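Local coordinates for protein decapping nuclease RAI1 (Candida albicans, PDB 5BUD) that removes NAD caps and certain other 5'-end structures from RNA with divalent metal ions, and directly stabilises and stimulates the exoribonuclease RAT1, at residues Tyr34-Pro39 against Leu81-Ile86; Arg21-Tyr26 against Ile86-Ser91; Tyr206-Arg211 against Phe273-Thr278. All coordinates share one frame; numbering follows the deposited sequence.

Contact 1: Tyr34-Pro39 against Leu81-Ile86; sequences YVYDDP and LLKAII
The phenol ring of Tyr36 lies in the angle between Lys83 and Ala84 on helix 78-92, and these three residues make the whole contact. Tyr36 is the first residue beyond the short strand 34-35. Its CG stands anti to the carbonyl carbon (chi1 -51°), which carries the ring out toward the helix. The close, buried part is at the CD2-CE2 side of the ring: CD2 of Tyr36 is 3.8 Å from the methyl CB of Ala84, and CE2 of Tyr36 approaches the backbone N of Ala84 to 3.7 Å. The ring thus lies against both the methyl and the backbone of Ala84, and Tyr36 and Ala84 are also the pair with the nearest CA atoms, 6.3 Å apart.

The other part lies on the solvent side, where Lys83 is exposed while Ala84 is buried. Lys83 crosses the tyrosine side chain at about a right angle and places its CG over one face of the ring in a CH-pi contact, 4.1 Å from the centroid and displaced toward the rim. Bends at chi2 and chi4 then return the exposed chain to the ring, bringing NZ of Lys83 to 3.6 Å from CE1 of Tyr36. No hydrogen bond joins the two segments, so the attachment rests on van der Waals and CH-pi contact.

Tyr36 also touches Ser80 and Lys87, so it spans about two turns of helix 78-92. Just before it, Val35 pairs through its backbone with Ala27 of strand 21-28, while Ala84 also meets Phe24 of that strand; Leu82, Ile85 and Ile86 pack on helix 381-389.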
# COMPACT_ATOMS: atom_id res chain seq x y z
N TYR A 34 2.78 -1.81 18.10
CA TYR A 34 2.85 -3.01 17.27
C TYR A 34 2.78 -4.30 18.08
O TYR A 34 3.22 -4.35 19.24
CB TYR A 34 4.11 -2.98 16.39
CG TYR A 34 4.01 -1.88 15.38
CD1 TYR A 34 3.46 -2.12 14.12
CD2 TYR A 34 4.38 -0.58 15.69
CE1 TYR A 34 3.33 -1.10 13.20
CE2 TYR A 34 4.26 0.44 14.77
CZ TYR A 34 3.73 0.18 13.52
OH TYR A 34 3.59 1.17 12.59
N VAL A 35 2.23 -5.32 17.45
CA VAL A 35 1.92 -6.59 18.07
C VAL A 35 2.49 -7.69 17.19
O VAL A 35 2.25 -7.70 16.00
CB VAL A 35 0.39 -6.79 18.10
CG1 VAL A 35 0.04 -8.20 18.55
CG2 VAL A 35 -0.26 -5.73 18.98
N TYR A 36 3.24 -8.63 17.77
CA TYR A 36 3.98 -9.61 16.95
C TYR A 36 3.54 -11.06 17.17
O TYR A 36 3.78 -11.92 16.31
CB TYR A 36 5.50 -9.44 17.14
CG TYR A 36 5.97 -8.01 16.96
CD1 TYR A 36 6.11 -7.15 18.05
CD2 TYR A 36 6.31 -7.52 15.70
CE1 TYR A 36 6.54 -5.84 17.88
CE2 TYR A 36 6.72 -6.23 15.52
CZ TYR A 36 6.84 -5.38 16.59
OH TYR A 36 7.27 -4.08 16.36
N ASP A 37 2.88 -11.32 18.29
CA ASP A 37 2.36 -12.65 18.61
C ASP A 37 0.86 -12.70 18.30
O ASP A 37 0.14 -11.72 18.48
CB ASP A 37 2.59 -12.95 20.10
CG ASP A 37 4.06 -12.95 20.47
OD1 ASP A 37 4.77 -13.92 20.14
OD2 ASP A 37 4.51 -11.96 21.08
N ASP A 38 0.39 -13.85 17.83
CA ASP A 38 -1.02 -14.01 17.44
C ASP A 38 -1.60 -12.76 16.73
O ASP A 38 -2.65 -12.25 17.11
CB ASP A 38 -1.88 -14.37 18.66
CG ASP A 38 -1.26 -15.46 19.52
OD1 ASP A 38 -0.96 -16.54 18.98
OD2 ASP A 38 -1.07 -15.22 20.73
N PRO A 39 -0.92 -12.27 15.69
CA PRO A 39 -1.41 -11.10 14.97
C PRO A 39 -2.75 -11.36 14.25
O PRO A 39 -3.54 -10.44 14.06
CB PRO A 39 -0.28 -10.81 13.98
CG PRO A 39 0.31 -12.15 13.72
CD PRO A 39 0.27 -12.85 15.05
N LEU A 81 8.89 -3.19 11.36
CA LEU A 81 8.99 -4.22 10.35
C LEU A 81 10.23 -5.07 10.62
O LEU A 81 10.17 -6.28 10.57
CB LEU A 81 9.03 -3.62 8.94
CG LEU A 81 9.33 -4.58 7.77
CD1 LEU A 81 8.36 -5.75 7.70
CD2 LEU A 81 9.32 -3.82 6.45
N LEU A 82 11.36 -4.44 10.92
CA LEU A 82 12.59 -5.22 11.22
C LEU A 82 12.44 -6.10 12.44
O LEU A 82 12.99 -7.20 12.48
CB LEU A 82 13.83 -4.32 11.37
CG LEU A 82 14.23 -3.56 10.11
CD1 LEU A 82 15.39 -2.65 10.42
CD2 LEU A 82 14.52 -4.47 8.89
N LYS A 83 11.68 -5.63 13.42
CA LYS A 83 11.48 -6.38 14.67
C LYS A 83 10.66 -7.62 14.38
O LYS A 83 10.94 -8.72 14.91
CB LYS A 83 10.83 -5.50 15.73
CG LYS A 83 10.48 -6.23 17.02
CD LYS A 83 10.96 -5.48 18.26
CE LYS A 83 10.60 -6.22 19.54
NZ LYS A 83 9.39 -5.61 20.13
N ALA A 84 9.65 -7.44 13.52
CA ALA A 84 8.84 -8.55 13.03
C ALA A 84 9.71 -9.51 12.26
O ALA A 84 9.61 -10.72 12.46
CB ALA A 84 7.70 -8.03 12.16
N ILE A 85 10.57 -8.99 11.38
CA ILE A 85 11.52 -9.84 10.61
C ILE A 85 12.49 -10.65 11.52
O ILE A 85 12.72 -11.83 11.28
CB ILE A 85 12.30 -8.99 9.58
CG1 ILE A 85 11.37 -8.63 8.39
CG2 ILE A 85 13.52 -9.72 9.07
CD1 ILE A 85 11.95 -7.64 7.38
N ILE A 86 13.03 -10.02 12.57
CA ILE A 86 13.92 -10.73 13.53
C ILE A 86 13.17 -11.91 14.18
O ILE A 86 13.66 -13.02 14.22
CB ILE A 86 14.48 -9.79 14.63
CG1 ILE A 86 15.41 -8.73 14.01
CG2 ILE A 86 15.23 -10.60 15.70
CD1 ILE A 86 15.58 -7.48 14.87

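Contact 2: Arg21-Tyr26 against Ile86-Ser91; sequences RELFSY and IKYETS
A classic beta bulge in strand 21-28, where Leu23 and Phe24 both face Val209 of the neighbouring strand, presents two consecutive residues to Tyr88 of helix 78-92. Phe24 CD1 sits over one face of the Tyr88 ring, offset toward its rim and 3.4 Å from Tyr88 CG. The two rings are inclined by 32° with centroids 5.0 Å apart, an oblique pairing. Phe24 reaches this place with CG between its backbone N and carbonyl carbon (chi1 61°), while the tyrosine extends from the helix with CG anti to the backbone N (chi1 178°).

Farther along the phenol, Leu23 takes over. Its CB lies 4.1 Å from Tyr88 CZ, and its carbonyl O is 3.5 Å from Tyr88 CE1. A water joins the polar ends, donating to Leu23 O at 2.7 Å and hydrogen-bonded to Tyr88 OH at 2.8 Å. This bridge gives the bulge carbonyl a polar partner and tethers the phenol hydroxyl to the strand at a partly exposed site.

Strand 21-28 pairs with strand 205-214, and helix 78-92 packs against it through Ala84, Ile85 and Tyr88. The next residue, Glu89, forms a salt bridge with Arg387 and a hydrogen bond with Trp386, joining the helix to helix 381-389.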
# COMPACT_ATOMS: atom_id res chain seq x y z
N ARG A 21 3.50 -14.99 -1.88
CA ARG A 21 3.16 -15.85 -0.74
C ARG A 21 3.41 -15.06 0.53
O ARG A 21 4.43 -14.40 0.64
CB ARG A 21 4.04 -17.11 -0.72
CG ARG A 21 4.00 -17.93 -1.98
CD ARG A 21 2.60 -18.47 -2.29
NE ARG A 21 2.63 -19.54 -3.29
CZ ARG A 21 1.57 -19.94 -4.00
NH1 ARG A 21 0.38 -19.37 -3.84
NH2 ARG A 21 1.70 -20.92 -4.88
N GLU A 22 2.47 -15.12 1.48
CA GLU A 22 2.69 -14.48 2.77
C GLU A 22 3.78 -15.26 3.51
O GLU A 22 3.74 -16.48 3.53
CB GLU A 22 1.43 -14.49 3.60
CG GLU A 22 1.59 -13.89 4.99
CD GLU A 22 0.28 -13.67 5.69
OE1 GLU A 22 -0.55 -12.89 5.18
OE2 GLU A 22 0.08 -14.28 6.76
N LEU A 23 4.70 -14.53 4.14
CA LEU A 23 5.72 -15.11 5.01
C LEU A 23 5.22 -15.09 6.44
O LEU A 23 5.25 -16.11 7.12
CB LEU A 23 7.04 -14.32 4.90
CG LEU A 23 7.66 -14.22 3.49
CD1 LEU A 23 8.97 -13.43 3.50
CD2 LEU A 23 7.88 -15.61 2.89
N PHE A 24 4.77 -13.92 6.91
CA PHE A 24 4.19 -13.78 8.23
C PHE A 24 3.36 -12.51 8.26
O PHE A 24 3.25 -11.82 7.24
CB PHE A 24 5.31 -13.70 9.31
CG PHE A 24 6.25 -12.53 9.13
CD1 PHE A 24 7.38 -12.66 8.37
CD2 PHE A 24 5.97 -11.31 9.69
CE1 PHE A 24 8.22 -11.60 8.16
CE2 PHE A 24 6.82 -10.23 9.51
CZ PHE A 24 7.94 -10.37 8.74
N SER A 25 2.80 -12.19 9.43
CA SER A 25 2.06 -10.98 9.65
C SER A 25 2.38 -10.40 11.01
O SER A 25 2.94 -11.08 11.87
CB SER A 25 0.57 -11.26 9.60
OG SER A 25 0.25 -12.28 10.53
N TYR A 26 1.97 -9.16 11.20
CA TYR A 26 2.03 -8.49 12.48
C TYR A 26 0.93 -7.43 12.43
O TYR A 26 0.19 -7.37 11.44
CB TYR A 26 3.44 -7.93 12.73
CG TYR A 26 3.96 -6.86 11.81
CD1 TYR A 26 4.35 -7.14 10.52
CD2 TYR A 26 4.11 -5.56 12.25
CE1 TYR A 26 4.86 -6.17 9.66
CE2 TYR A 26 4.60 -4.57 11.41
CZ TYR A 26 4.98 -4.88 10.12
OH TYR A 26 5.46 -3.88 9.31
N ILE A 86 13.03 -10.02 12.57
CA ILE A 86 13.92 -10.73 13.53
C ILE A 86 13.17 -11.91 14.18
O ILE A 86 13.66 -13.02 14.22
CB ILE A 86 14.48 -9.79 14.63
CG1 ILE A 86 15.41 -8.73 14.01
CG2 ILE A 86 15.23 -10.60 15.70
CD1 ILE A 86 15.58 -7.48 14.87
N LYS A 87 11.95 -11.66 14.64
CA LYS A 87 11.11 -12.73 15.19
C LYS A 87 10.94 -13.91 14.23
O LYS A 87 11.12 -15.08 14.63
CB LYS A 87 9.75 -12.19 15.59
CG LYS A 87 8.90 -13.19 16.35
CD LYS A 87 7.72 -12.50 17.02
CE LYS A 87 6.81 -13.50 17.72
NZ LYS A 87 6.33 -14.52 16.76
N TYR A 88 10.59 -13.61 12.97
CA TYR A 88 10.37 -14.65 11.98
C TYR A 88 11.65 -15.38 11.67
O TYR A 88 11.68 -16.60 11.63
CB TYR A 88 9.80 -14.05 10.67
CG TYR A 88 9.56 -15.05 9.54
CD1 TYR A 88 8.53 -15.98 9.60
CD2 TYR A 88 10.36 -15.03 8.40
CE1 TYR A 88 8.31 -16.89 8.56
CE2 TYR A 88 10.15 -15.92 7.35
CZ TYR A 88 9.13 -16.85 7.44
OH TYR A 88 8.95 -17.72 6.40
N GLU A 89 12.71 -14.63 11.40
CA GLU A 89 13.96 -15.23 11.00
C GLU A 89 14.57 -16.05 12.15
O GLU A 89 15.28 -17.01 11.89
CB GLU A 89 14.93 -14.16 10.51
CG GLU A 89 14.51 -13.45 9.21
CD GLU A 89 15.55 -12.44 8.71
OE1 GLU A 89 16.40 -11.95 9.52
OE2 GLU A 89 15.55 -12.14 7.48
N THR A 90 14.32 -15.65 13.39
CA THR A 90 14.84 -16.37 14.55
C THR A 90 14.15 -17.74 14.58
O THR A 90 14.84 -18.75 14.71
CB THR A 90 14.67 -15.56 15.86
OG1 THR A 90 15.51 -14.39 15.82
CG2 THR A 90 15.08 -16.39 17.08
N SER A 91 12.83 -17.77 14.35
CA SER A 91 12.07 -19.03 14.21
C SER A 91 12.55 -19.94 13.10
O SER A 91 12.59 -21.16 13.27
CB SER A 91 10.59 -18.76 13.94
OG SER A 91 9.89 -18.57 15.13
O HOH W 1 6.24 -18.50 6.28

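Contact 3: Tyr206-Arg211 against Phe273-Thr278; sequences YLSVIR and FLMGVT
Leu274 begins the contact, in the last turn of helix 255-275, by offering its backbone: its carbonyl O lies 3.4 Å from the terminal methyl CD1 of Ile210, while its side chain packs on helix 104-112. The same methyl continues to Met275, where CD1 of Ile210 is 3.8 Å from CA. Ile210 CG1 occupies the position between the backbone N and the carbonyl carbon (chi1 65°), from which CD1 reaches the helix backbone and CG2 remains available to the methionine methyl.

Met275 supplies the main side-chain bridge. A bend at chi2 (62°) directs its thioether to strand 205-214. SD of Met275 lies 4.0 Å from CG1 of Ile210, and CE touches both Ile210 CG2 (3.9 Å) and Ser208 CB (3.8 Å), two residues whose CB atoms point toward the helix end. The methyl CE also comes to 3.3 Å from the carbonyl O of Ser208. The OG of that serine is hydrogen-bonded to Glu22 OE1 of strand 21-28, which satisfies its polar end in this buried contact.

Gly276 leaves helical geometry with positive phi (73°), in a Schellman motif, and the chain turns away. Val277 and Thr278 lead into strand 279-285, while the strand 205-214 that Met275 touches is flanked by strands 21-28 and 217-228; the latter carries the manganese ligands Glu224 and Asp226.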
# COMPACT_ATOMS: atom_id res chain seq x y z
N TYR A 206 -3.68 -4.49 10.31
CA TYR A 206 -3.14 -5.81 10.14
C TYR A 206 -2.20 -5.77 8.95
O TYR A 206 -2.62 -5.40 7.83
CB TYR A 206 -4.25 -6.79 9.89
CG TYR A 206 -3.82 -8.20 9.65
CD1 TYR A 206 -3.54 -9.08 10.69
CD2 TYR A 206 -3.74 -8.69 8.37
CE1 TYR A 206 -3.15 -10.40 10.43
CE2 TYR A 206 -3.37 -9.98 8.11
CZ TYR A 206 -3.10 -10.84 9.14
OH TYR A 206 -2.73 -12.12 8.79
N LEU A 207 -0.95 -6.16 9.17
CA LEU A 207 0.05 -6.11 8.13
C LEU A 207 0.56 -7.48 7.73
O LEU A 207 1.01 -8.27 8.56
CB LEU A 207 1.22 -5.21 8.53
CG LEU A 207 0.78 -3.77 8.83
CD1 LEU A 207 0.67 -3.59 10.33
CD2 LEU A 207 1.77 -2.77 8.26
N SER A 208 0.52 -7.71 6.42
CA SER A 208 1.07 -8.90 5.83
C SER A 208 2.45 -8.55 5.28
O SER A 208 2.65 -7.50 4.67
CB SER A 208 0.18 -9.36 4.68
OG SER A 208 0.58 -10.59 4.14
N VAL A 209 3.38 -9.47 5.47
CA VAL A 209 4.66 -9.42 4.83
C VAL A 209 4.75 -10.59 3.89
O VAL A 209 4.63 -11.75 4.30
CB VAL A 209 5.82 -9.45 5.84
CG1 VAL A 209 7.15 -9.45 5.12
CG2 VAL A 209 5.74 -8.23 6.72
N ILE A 210 4.97 -10.28 2.61
CA ILE A 210 4.93 -11.28 1.56
C ILE A 210 6.25 -11.30 0.81
O ILE A 210 6.98 -10.31 0.78
CB ILE A 210 3.79 -11.01 0.55
CG1 ILE A 210 4.01 -9.70 -0.22
CG2 ILE A 210 2.45 -10.93 1.27
CD1 ILE A 210 3.53 -9.80 -1.63
N ARG A 211 6.56 -12.46 0.24
CA ARG A 211 7.65 -12.63 -0.69
C ARG A 211 7.01 -12.76 -2.10
O ARG A 211 6.04 -13.47 -2.26
CB ARG A 211 8.41 -13.91 -0.35
CG ARG A 211 9.74 -14.11 -1.05
CD ARG A 211 10.51 -15.26 -0.38
NE ARG A 211 11.83 -15.53 -0.97
CZ ARG A 211 12.05 -16.29 -2.05
NH1 ARG A 211 11.03 -16.85 -2.71
NH2 ARG A 211 13.29 -16.49 -2.48
N PHE A 273 -2.36 -6.24 -6.97
CA PHE A 273 -1.49 -7.11 -7.74
C PHE A 273 -0.15 -7.32 -7.04
O PHE A 273 0.33 -8.43 -6.93
CB PHE A 273 -1.26 -6.58 -9.17
CG PHE A 273 -0.41 -7.49 -10.02
CD1 PHE A 273 -0.99 -8.56 -10.70
CD2 PHE A 273 0.95 -7.33 -10.08
CE1 PHE A 273 -0.20 -9.42 -11.46
CE2 PHE A 273 1.74 -8.20 -10.82
CZ PHE A 273 1.16 -9.23 -11.52
N LEU A 274 0.48 -6.26 -6.55
CA LEU A 274 1.80 -6.40 -5.91
C LEU A 274 1.74 -7.31 -4.67
O LEU A 274 2.66 -8.08 -4.42
CB LEU A 274 2.38 -5.02 -5.54
CG LEU A 274 2.94 -4.24 -6.74
CD1 LEU A 274 3.06 -2.75 -6.45
CD2 LEU A 274 4.31 -4.78 -7.11
N MET A 275 0.62 -7.27 -3.98
CA MET A 275 0.45 -7.92 -2.69
C MET A 275 -0.24 -9.30 -2.78
O MET A 275 -0.41 -9.95 -1.78
CB MET A 275 -0.41 -7.01 -1.85
CG MET A 275 -0.14 -7.09 -0.38
SD MET A 275 1.53 -6.59 0.10
CE MET A 275 1.25 -7.26 1.72
N GLY A 276 -0.67 -9.71 -3.97
CA GLY A 276 -1.43 -10.93 -4.09
C GLY A 276 -2.86 -10.90 -3.59
O GLY A 276 -3.45 -11.95 -3.32
N VAL A 277 -3.43 -9.71 -3.47
CA VAL A 277 -4.82 -9.57 -3.05
C VAL A 277 -5.74 -9.71 -4.27
O VAL A 277 -5.60 -8.97 -5.26
CB VAL A 277 -5.01 -8.21 -2.38
CG1 VAL A 277 -6.48 -7.95 -2.12
CG2 VAL A 277 -4.18 -8.14 -1.06
N THR A 278 -6.70 -10.63 -4.20
CA THR A 278 -7.48 -11.06 -5.38
C THR A 278 -8.86 -10.40 -5.46
O THR A 278 -9.56 -10.55 -6.45
CB THR A 278 -7.69 -12.59 -5.41
OG1 THR A 278 -8.50 -13.01 -4.30
CG2 THR A 278 -6.38 -13.30 -5.38

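How the contacts relate
Contacts 1 and 2 are neighbours, with centres 8 Å apart. Both use helix 78-92 and share Ile86, and contact 1 is nested inside the chain loop closed by contact 2. Together they pack one helix on strand 21-28 and on the residue that follows strand 34-35. Contact 3 follows in series, its centre 13 Å from contact 2 and 16 Å from contact 1, nearer the middle of the chain. Strands 21-28 and 205-214 pair side by side and connect it to contact 2, while Leu81 touches Val209. Helices 78-92 and 255-275 are thereby joined through paired strands of the nuclease fold, with contact 3 closer to the manganese site.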